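Local coordinates for protein enoyl CoA hydratase/isomerase (Crotonase) (Legionella pneumophila subsp. pneumophila, PDB 3I47) that probably hydrates the double bond of enoyl-CoA thioesters or shifts its position, as crotonase-type enzymes do, at residues A[34-39]-A[89-94]; A[180-185]-A[194-199]. All coordinates share one frame; numbering follows the deposited sequence. Where two conformers were deposited one is given.

Interaction 1: residues A[34-39]-A[89-94]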
ATOM      1  N   THR A  34       7.569  -2.071 -13.526  1.00 13.30           N
ATOM      2  CA  THR A  34       6.976  -1.227 -14.566  1.00 12.99           C
ATOM      3  C   THR A  34       5.543  -1.658 -14.855  1.00 13.42           C
ATOM      4  O   THR A  34       4.665  -0.800 -14.971  1.00 13.98           O
ATOM      5  CB  THR A  34       7.839  -1.264 -15.854  1.00 12.81           C
ATOM      6  OG1 THR A  34       9.089  -0.629 -15.577  1.00 13.77           O
ATOM      7  CG2 THR A  34       7.159  -0.501 -16.989  1.00 13.84           C
ATOM      8  N   GLU A  35       5.302  -2.969 -14.940  1.00 13.25           N
ATOM      9  CA  GLU A  35       3.929  -3.489 -15.077  1.00 13.95           C
ATOM     10  C   GLU A  35       3.046  -2.983 -13.950  1.00 13.96           C
ATOM     11  O   GLU A  35       1.918  -2.554 -14.178  1.00 14.10           O
ATOM     12  CB  GLU A  35       3.878  -5.013 -15.064  1.00 15.59           C
ATOM     13  CG  GLU A  35       4.571  -5.678 -16.241  1.00 21.40           C
ATOM     14  CD  GLU A  35       3.974  -7.043 -16.585  1.00 15.58           C
ATOM     15  OE1 GLU A  35       4.759  -8.010 -16.717  1.00 23.08           O
ATOM     16  OE2 GLU A  35       2.738  -7.142 -16.716  1.00 22.15           O
ATOM     17  N   MET A  36       3.563  -3.050 -12.727  1.00 13.47           N
ATOM     18  CA  MET A  36       2.820  -2.580 -11.561  1.00 14.37           C
ATOM     19  C   MET A  36       2.468  -1.105 -11.668  1.00 14.47           C
ATOM     20  O   MET A  36       1.330  -0.721 -11.380  1.00 14.79           O
ATOM     21  CB  MET A  36       3.567  -2.912 -10.266  1.00 15.35           C
ATOM     22  CG  MET A  36       3.696  -4.425 -10.058  1.00 18.86           C
ATOM     23  SD  MET A  36       4.481  -4.906  -8.487  1.00 16.81           S
ATOM     24  CE  MET A  36       3.321  -4.250  -7.345  1.00 21.02           C
ATOM     25  N   ARG A  37       3.427  -0.286 -12.101  1.00 14.25           N
ATOM     26  CA  ARG A  37       3.178   1.154 -12.287  1.00 14.52           C
ATOM     27  C   ARG A  37       2.011   1.404 -13.246  1.00 14.47           C
ATOM     28  O   ARG A  37       1.127   2.228 -12.973  1.00 14.90           O
ATOM     29  CB  ARG A  37       4.420   1.857 -12.843  1.00 16.17           C
ATOM     30  CG  ARG A  37       5.561   1.980 -11.857  1.00 19.16           C
ATOM     31  CD  ARG A  37       6.746   2.683 -12.521  1.00 18.06           C
ATOM     32  NE  ARG A  37       6.460   4.099 -12.783  1.00 20.38           N
ATOM     33  CZ  ARG A  37       7.230   4.894 -13.522  1.00 19.60           C
ATOM     34  NH1 ARG A  37       8.337   4.417 -14.088  1.00 21.42           N
ATOM     35  NH2 ARG A  37       6.896   6.168 -13.695  1.00 21.78           N
ATOM     36  N   ILE A  38       2.020   0.702 -14.378  1.00 14.14           N
ATOM     37  CA  ILE A  38       0.984   0.903 -15.386  1.00 13.82           C
ATOM     38  C   ILE A  38      -0.385   0.494 -14.872  1.00 13.69           C
ATOM     39  O   ILE A  38      -1.355   1.248 -15.019  1.00 13.13           O
ATOM     40  CB  ILE A  38       1.311   0.160 -16.704  1.00 15.19           C
ATOM     41  CG1 ILE A  38       2.582   0.757 -17.315  1.00 18.46           C
ATOM     42  CG2 ILE A  38       0.132   0.270 -17.685  1.00 17.82           C
ATOM     43  CD1 ILE A  38       3.167  -0.033 -18.476  1.00 17.56           C
ATOM     44  N   ARG A  39      -0.473  -0.689 -14.270  1.00 14.10           N
ATOM     45  CA  ARG A  39      -1.764  -1.156 -13.753  1.00 15.05           C
ATOM     46  C   ARG A  39      -2.260  -0.270 -12.622  1.00 14.68           C
ATOM     47  O   ARG A  39      -3.455   0.002 -12.532  1.00 15.45           O
ATOM     48  CB  ARG A  39      -1.689  -2.606 -13.268  1.00 16.63           C
ATOM     49  CG  ARG A  39      -1.278  -3.612 -14.320  1.00 20.26           C
ATOM     50  CD  ARG A  39      -2.166  -3.600 -15.517  1.00 18.62           C
ATOM     51  NE  ARG A  39      -1.827  -4.735 -16.373  1.00 20.86           N
ATOM     52  CZ  ARG A  39      -2.507  -5.061 -17.461  1.00 18.67           C
ATOM     53  NH1 ARG A  39      -3.538  -4.314 -17.844  1.00 21.10           N
ATOM     54  NH2 ARG A  39      -2.138  -6.120 -18.168  1.00 20.76           N
ATOM     55  N   GLY A  89      11.230   3.762  -7.286  1.00 13.26           N
ATOM     56  CA  GLY A  89      10.956   5.092  -6.710  1.00 13.23           C
ATOM     57  C   GLY A  89       9.647   5.691  -7.202  1.00 14.26           C
ATOM     58  O   GLY A  89       8.842   6.178  -6.403  1.00 14.97           O
ATOM     59  N   ASN A  90       9.412   5.639  -8.511  1.00 14.39           N
ATOM     60  CA  ASN A  90       8.158   6.146  -9.052  1.00 15.52           C
ATOM     61  C   ASN A  90       6.949   5.311  -8.670  1.00 14.72           C
ATOM     62  O   ASN A  90       5.871   5.868  -8.418  1.00 14.75           O
ATOM     63  CB  ASN A  90       8.261   6.276 -10.566  1.00 18.12           C
ATOM     64  CG  ASN A  90       8.970   7.540 -10.976  1.00 20.71           C
ATOM     65  OD1 ASN A  90       8.615   8.629 -10.522  1.00 22.38           O
ATOM     66  ND2 ASN A  90       9.961   7.417 -11.852  1.00 21.12           N
ATOM     67  N   LEU A  91       7.126   3.991  -8.596  1.00 14.27           N
ATOM     68  CA  LEU A  91       6.035   3.112  -8.151  1.00 13.82           C
ATOM     69  C   LEU A  91       5.606   3.454  -6.724  1.00 13.55           C
ATOM     70  O   LEU A  91       4.413   3.642  -6.458  1.00 13.69           O
ATOM     71  CB  LEU A  91       6.415   1.626  -8.254  1.00 14.29           C
ATOM     72  CG  LEU A  91       5.382   0.634  -7.686  1.00 13.39           C
ATOM     73  CD1 LEU A  91       4.011   0.733  -8.416  1.00 14.48           C
ATOM     74  CD2 LEU A  91       5.929  -0.790  -7.730  1.00 14.77           C
ATOM     75  N   MET A  92       6.570   3.541  -5.818  1.00 13.36           N
ATOM     76  CA  MET A  92       6.226   3.806  -4.421  0.50 13.04           C
ATOM     77  C   MET A  92       5.603   5.193  -4.273  1.00 13.64           C
ATOM     78  O   MET A  92       4.643   5.366  -3.506  1.00 13.42           O
ATOM     79  CB  MET A  92       7.454   3.647  -3.533  0.50 12.09           C
ATOM     80  CG  MET A  92       8.033   2.238  -3.585  0.50 13.87           C
ATOM     81  SD  MET A  92       7.396   1.134  -2.331  0.50  9.41           S
ATOM     82  CE  MET A  92       8.124   1.884  -0.893  0.50 13.89           C
ATOM     83  N   TYR A  93       6.129   6.173  -5.006  1.00 13.87           N
ATOM     84  CA  TYR A  93       5.575   7.518  -4.955  1.00 15.12           C
ATOM     85  C   TYR A  93       4.135   7.505  -5.445  1.00 15.04           C
ATOM     86  O   TYR A  93       3.248   8.054  -4.785  1.00 15.71           O
ATOM     87  CB  TYR A  93       6.428   8.490  -5.766  1.00 16.52           C
ATOM     88  CG  TYR A  93       5.967   9.914  -5.657  1.00 20.38           C
ATOM     89  CD1 TYR A  93       6.063  10.603  -4.447  1.00 18.43           C
ATOM     90  CD2 TYR A  93       5.435  10.570  -6.756  1.00 18.51           C
ATOM     91  CE1 TYR A  93       5.641  11.928  -4.342  1.00 21.36           C
ATOM     92  CE2 TYR A  93       5.007  11.901  -6.659  1.00 21.60           C
ATOM     93  CZ  TYR A  93       5.124  12.563  -5.449  1.00 19.13           C
ATOM     94  OH  TYR A  93       4.699  13.878  -5.346  1.00 23.00           O
ATOM     95  N   SER A  94       3.907   6.842  -6.576  1.00 14.74           N
ATOM     96  CA  SER A  94       2.570   6.750  -7.140  1.00 14.81           C
ATOM     97  C   SER A  94       1.571   6.085  -6.185  1.00 14.75           C
ATOM     98  O   SER A  94       0.425   6.550  -6.060  1.00 15.33           O
ATOM     99  CB  SER A  94       2.626   6.040  -8.485  1.00 15.97           C
ATOM    100  OG  SER A  94       3.260   6.901  -9.422  1.00 19.96           O
TER
HETATM  101  O   HOH W   1       4.405   5.064 -11.285  1.00 29.70           O
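R37 lays one face of its guanidinium over the CB of N90, and its aliphatic part runs past L91. The contact joins two helices of the crotonase fold, 30-45 and 78-97. Their axes are 9.5 Å apart at closest approach and cross at 29°, so the two helices run in roughly the same direction. The CA atoms of R37 and L91 are the nearest pair. The CB of N90 sits 3.3 Å above the guanidinium plane, nearer its margin than its middle, and both residues are partly exposed. NH2 and CZ of R37 both come to 3.4 Å from N90 CB. The amide plane of N90 is tilted 22° from the guanidinium, and no direct hydrogen bond joins the two groups. The R37 chain is extended as far as CD and then bends at chi3 (69°), which swings the guanidinium over N90. Nearer the R37 backbone, CG lies 3.7 Å from L91 CB, and the two side chains pass alongside one another, heading opposite ways. L91 reaches M36 with its CD2, 4.1 Å from M36 CB. M36 and L91 are both buried, and both also touch L117 of helix 113-120. The contact thus grades from an apolar floor to a polar edge. At that edge a water links the helices. It lies in the guanidinium plane, accepts from R37 NE at 2.7 Å, and donates to S94 OG at 2.9 Å.

Interaction 2: residues A[180-185]-A[194-199]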
ATOM      1  N   VAL A 180       1.985  -3.449   9.586  1.00 13.54           N
ATOM      2  CA  VAL A 180       0.683  -4.020   9.218  1.00 13.40           C
ATOM      3  C   VAL A 180      -0.324  -3.691  10.303  1.00 14.41           C
ATOM      4  O   VAL A 180       0.037  -3.590  11.493  1.00 15.04           O
ATOM      5  CB  VAL A 180       0.709  -5.551   8.935  1.00 15.29           C
ATOM      6  CG1 VAL A 180       1.772  -5.889   7.905  1.00 18.20           C
ATOM      7  CG2 VAL A 180       0.907  -6.342  10.166  1.00 18.49           C
ATOM      8  N   GLN A 181      -1.579  -3.525   9.890  1.00 14.55           N
ATOM      9  CA  GLN A 181      -2.653  -3.170  10.830  1.00 15.46           C
ATOM     10  C   GLN A 181      -3.625  -4.299  11.128  1.00 15.27           C
ATOM     11  O   GLN A 181      -4.504  -4.144  11.996  1.00 15.71           O
ATOM     12  CB  GLN A 181      -3.434  -1.963  10.312  1.00 17.39           C
ATOM     13  CG  GLN A 181      -2.646  -0.664  10.239  1.00 20.82           C
ATOM     14  CD  GLN A 181      -2.239  -0.287   8.831  1.00 20.70           C
ATOM     15  OE1 GLN A 181      -1.806  -1.125   8.051  1.00 21.61           O
ATOM     16  NE2 GLN A 181      -2.374   0.995   8.503  1.00 22.23           N
ATOM     17  N   HIS A 182      -3.488  -5.418  10.405  1.00 14.61           N
ATOM     18  CA  HIS A 182      -4.304  -6.607  10.599  1.00 14.60           C
ATOM     19  C   HIS A 182      -3.442  -7.830  10.379  1.00 15.94           C
ATOM     20  O   HIS A 182      -2.647  -7.869   9.439  1.00 16.37           O
ATOM     21  CB  HIS A 182      -5.459  -6.650   9.589  1.00 15.72           C
ATOM     22  CG  HIS A 182      -6.342  -5.447   9.645  1.00 15.85           C
ATOM     23  ND1 HIS A 182      -7.402  -5.344  10.518  1.00 17.04           N
ATOM     24  CD2 HIS A 182      -6.300  -4.280   8.957  1.00 16.87           C
ATOM     25  CE1 HIS A 182      -7.986  -4.169  10.354  1.00 16.28           C
ATOM     26  NE2 HIS A 182      -7.332  -3.500   9.422  1.00 16.67           N
ATOM     27  N   CYS A 183      -3.611  -8.825  11.243  1.00 16.27           N
ATOM     28  CA  CYS A 183      -2.864 -10.063  11.153  1.00 17.71           C
ATOM     29  C   CYS A 183      -3.911 -11.163  11.288  1.00 18.96           C
ATOM     30  O   CYS A 183      -4.597 -11.265  12.320  1.00 20.96           O
ATOM     31  CB  CYS A 183      -1.813 -10.097  12.266  1.00 18.81           C
ATOM     32  SG  CYS A 183      -0.701 -11.520  12.233  1.00 28.26           S
ATOM     33  N   VAL A 184      -4.070 -11.949  10.229  1.00 18.06           N
ATOM     34  CA  VAL A 184      -5.230 -12.840  10.083  1.00 18.11           C
ATOM     35  C   VAL A 184      -4.797 -14.256   9.679  1.00 17.56           C
ATOM     36  O   VAL A 184      -3.671 -14.453   9.204  1.00 17.34           O
ATOM     37  CB  VAL A 184      -6.249 -12.248   9.065  1.00 18.43           C
ATOM     38  CG1 VAL A 184      -6.740 -10.866   9.528  1.00 20.31           C
ATOM     39  CG2 VAL A 184      -5.619 -12.151   7.690  1.00 19.77           C
ATOM     40  N   PRO A 185      -5.666 -15.271   9.883  1.00 17.56           N
ATOM     41  CA  PRO A 185      -5.276 -16.644   9.576  1.00 17.75           C
ATOM     42  C   PRO A 185      -4.851 -16.844   8.126  1.00 18.23           C
ATOM     43  O   PRO A 185      -5.461 -16.270   7.222  1.00 18.56           O
ATOM     44  CB  PRO A 185      -6.556 -17.440   9.879  1.00 18.28           C
ATOM     45  CG  PRO A 185      -7.237 -16.627  10.933  1.00 16.37           C
ATOM     46  CD  PRO A 185      -7.013 -15.217  10.479  1.00 17.99           C
ATOM     47  N   LEU A 194     -10.627  -9.193   0.821  1.00 15.56           N
ATOM     48  CA  LEU A 194     -11.693  -8.802  -0.105  1.00 16.73           C
ATOM     49  C   LEU A 194     -12.887  -8.185   0.623  1.00 16.93           C
ATOM     50  O   LEU A 194     -13.446  -7.178   0.181  1.00 17.54           O
ATOM     51  CB  LEU A 194     -12.158  -9.990  -0.946  1.00 17.73           C
ATOM     52  CG  LEU A 194     -11.152 -10.560  -1.943  1.00 19.60           C
ATOM     53  CD1 LEU A 194     -11.778 -11.738  -2.682  1.00 19.24           C
ATOM     54  CD2 LEU A 194     -10.679  -9.493  -2.928  1.00 19.31           C
ATOM     55  N   LYS A 195     -13.252  -8.766   1.758  1.00 16.61           N
ATOM     56  CA  LYS A 195     -14.368  -8.247   2.541  1.00 17.37           C
ATOM     57  C   LYS A 195     -14.054  -6.886   3.137  1.00 16.93           C
ATOM     58  O   LYS A 195     -14.908  -5.991   3.155  1.00 18.49           O
ATOM     59  CB  LYS A 195     -14.760  -9.226   3.640  1.00 19.13           C
ATOM     60  CG  LYS A 195     -15.512 -10.417   3.103  1.00 30.18           C
ATOM     61  CD  LYS A 195     -16.380 -11.027   4.162  1.00 22.47           C
ATOM     62  CE  LYS A 195     -17.101 -12.225   3.611  1.00 30.29           C
ATOM     63  NZ  LYS A 195     -17.723 -12.999   4.709  1.00 24.02           N
ATOM     64  N   TYR A 196     -12.822  -6.727   3.616  1.00 15.72           N
ATOM     65  CA  TYR A 196     -12.401  -5.490   4.249  1.00 15.77           C
ATOM     66  C   TYR A 196     -12.335  -4.368   3.215  1.00 15.43           C
ATOM     67  O   TYR A 196     -12.791  -3.247   3.479  1.00 14.83           O
ATOM     68  CB  TYR A 196     -11.056  -5.718   4.942  1.00 16.79           C
ATOM     69  CG  TYR A 196     -10.526  -4.549   5.731  1.00 16.35           C
ATOM     70  CD1 TYR A 196     -10.996  -4.281   7.014  1.00 18.03           C
ATOM     71  CD2 TYR A 196      -9.537  -3.731   5.211  1.00 17.66           C
ATOM     72  CE1 TYR A 196     -10.499  -3.208   7.756  1.00 17.62           C
ATOM     73  CE2 TYR A 196      -9.029  -2.653   5.942  1.00 17.46           C
ATOM     74  CZ  TYR A 196      -9.516  -2.407   7.218  1.00 17.28           C
ATOM     75  OH  TYR A 196      -9.016  -1.358   7.952  1.00 18.70           O
ATOM     76  N   ALA A 197     -11.794  -4.683   2.034  1.00 14.95           N
ATOM     77  CA  ALA A 197     -11.720  -3.711   0.944  1.00 15.40           C
ATOM     78  C   ALA A 197     -13.124  -3.335   0.479  1.00 16.79           C
ATOM     79  O   ALA A 197     -13.393  -2.162   0.265  1.00 16.94           O
ATOM     80  CB  ALA A 197     -10.878  -4.252  -0.223  1.00 15.71           C
ATOM     81  N   SER A 198     -14.009  -4.328   0.370  1.00 17.95           N
ATOM     82  CA  SER A 198     -15.393  -4.070  -0.040  1.00 19.52           C
ATOM     83  C   SER A 198     -16.083  -3.136   0.947  1.00 20.11           C
ATOM     84  O   SER A 198     -16.800  -2.210   0.541  1.00 20.81           O
ATOM     85  CB  SER A 198     -16.179  -5.369  -0.208  1.00 20.41           C
ATOM     86  OG  SER A 198     -15.717  -6.086  -1.337  1.00 34.38           O
ATOM     87  N   GLN A 199     -15.849  -3.347   2.241  1.00 19.77           N
ATOM     88  CA  GLN A 199     -16.428  -2.471   3.272  1.00 20.54           C
ATOM     89  C   GLN A 199     -16.016  -1.007   3.116  1.00 19.57           C
ATOM     90  O   GLN A 199     -16.855  -0.105   3.213  1.00 20.50           O
ATOM     91  CB  GLN A 199     -16.116  -2.995   4.669  1.00 22.29           C
ATOM     92  CG  GLN A 199     -16.955  -4.217   5.022  1.00 33.70           C
ATOM     93  CD  GLN A 199     -16.336  -5.088   6.103  1.00 24.75           C
ATOM     94  OE1 GLN A 199     -15.271  -4.779   6.649  1.00 33.84           O
ATOM     95  NE2 GLN A 199     -17.008  -6.198   6.416  1.00 33.91           N
TER
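The imidazole of H182 meets Y196 at its edge, where the phenol oxygen lies near the imidazole plane. The tyrosine ring receives H182 NE2 obliquely. The ring planes are inclined at 63°, with centroids 4.5 Å apart. The contact belongs to the six-stranded sheet of the crotonase fold. It joins the outermost strand 182-184 to helix 189-201, which follows it in the chain. The backbones stay well apart: even the nearest CA atoms, those of H182 and Y196, are 10.4 Å from each other. Two long aromatic side chains bridge this gap, crossing at about a right angle. In Y196, CG points opposite the backbone N (chi1 -176°), which carries the ring out from the helix toward the strand. H182 turns CG beside its own N instead, and the NE2 end of its ring arrives at the phenol end of Y196. The side of the imidazole formed by H182 NE2 and CE1 lies against the end of the phenol formed by Y196 CE1, CZ and OH. H182 CE1 lies 3.7 Å from Y196 CE1, while H182 NE2 is 3.3 Å from Y196 CZ. Other parts of the fold flank the pair. F192, on the same helix as Y196, meets the H182 ring, and Y196 also touches I123 of the neighbouring strand 123-127. The H182 backbone is hydrogen-bonded to A126 of that strand, which ties the histidine to the sheet edge. Neither ring is fully buried. H182 NE2 donates a weak hydrogen bond to Y196 OH, 3.1 Å long and bent to 144° at the hydrogen.

The two contacts lie on opposite sides of the chain's centre, their own centres about 23 Å apart, and share no helix or strand. Interaction 1 is partly buried and joins two helices; interaction 2 is a surface contact between a sheet-edge strand and a helix. The first is the larger, burying 238 Å² against 88 Å². Its chemistry changes with depth, from apolar side chains inside to a charged group and a bridging water outside. Interaction 2 has no such gradient. It depends on one pair of aromatic side chains and a direct, weak hydrogen bond. The first also spans 49 intervening residues, while only eight residues separate the segments of the second.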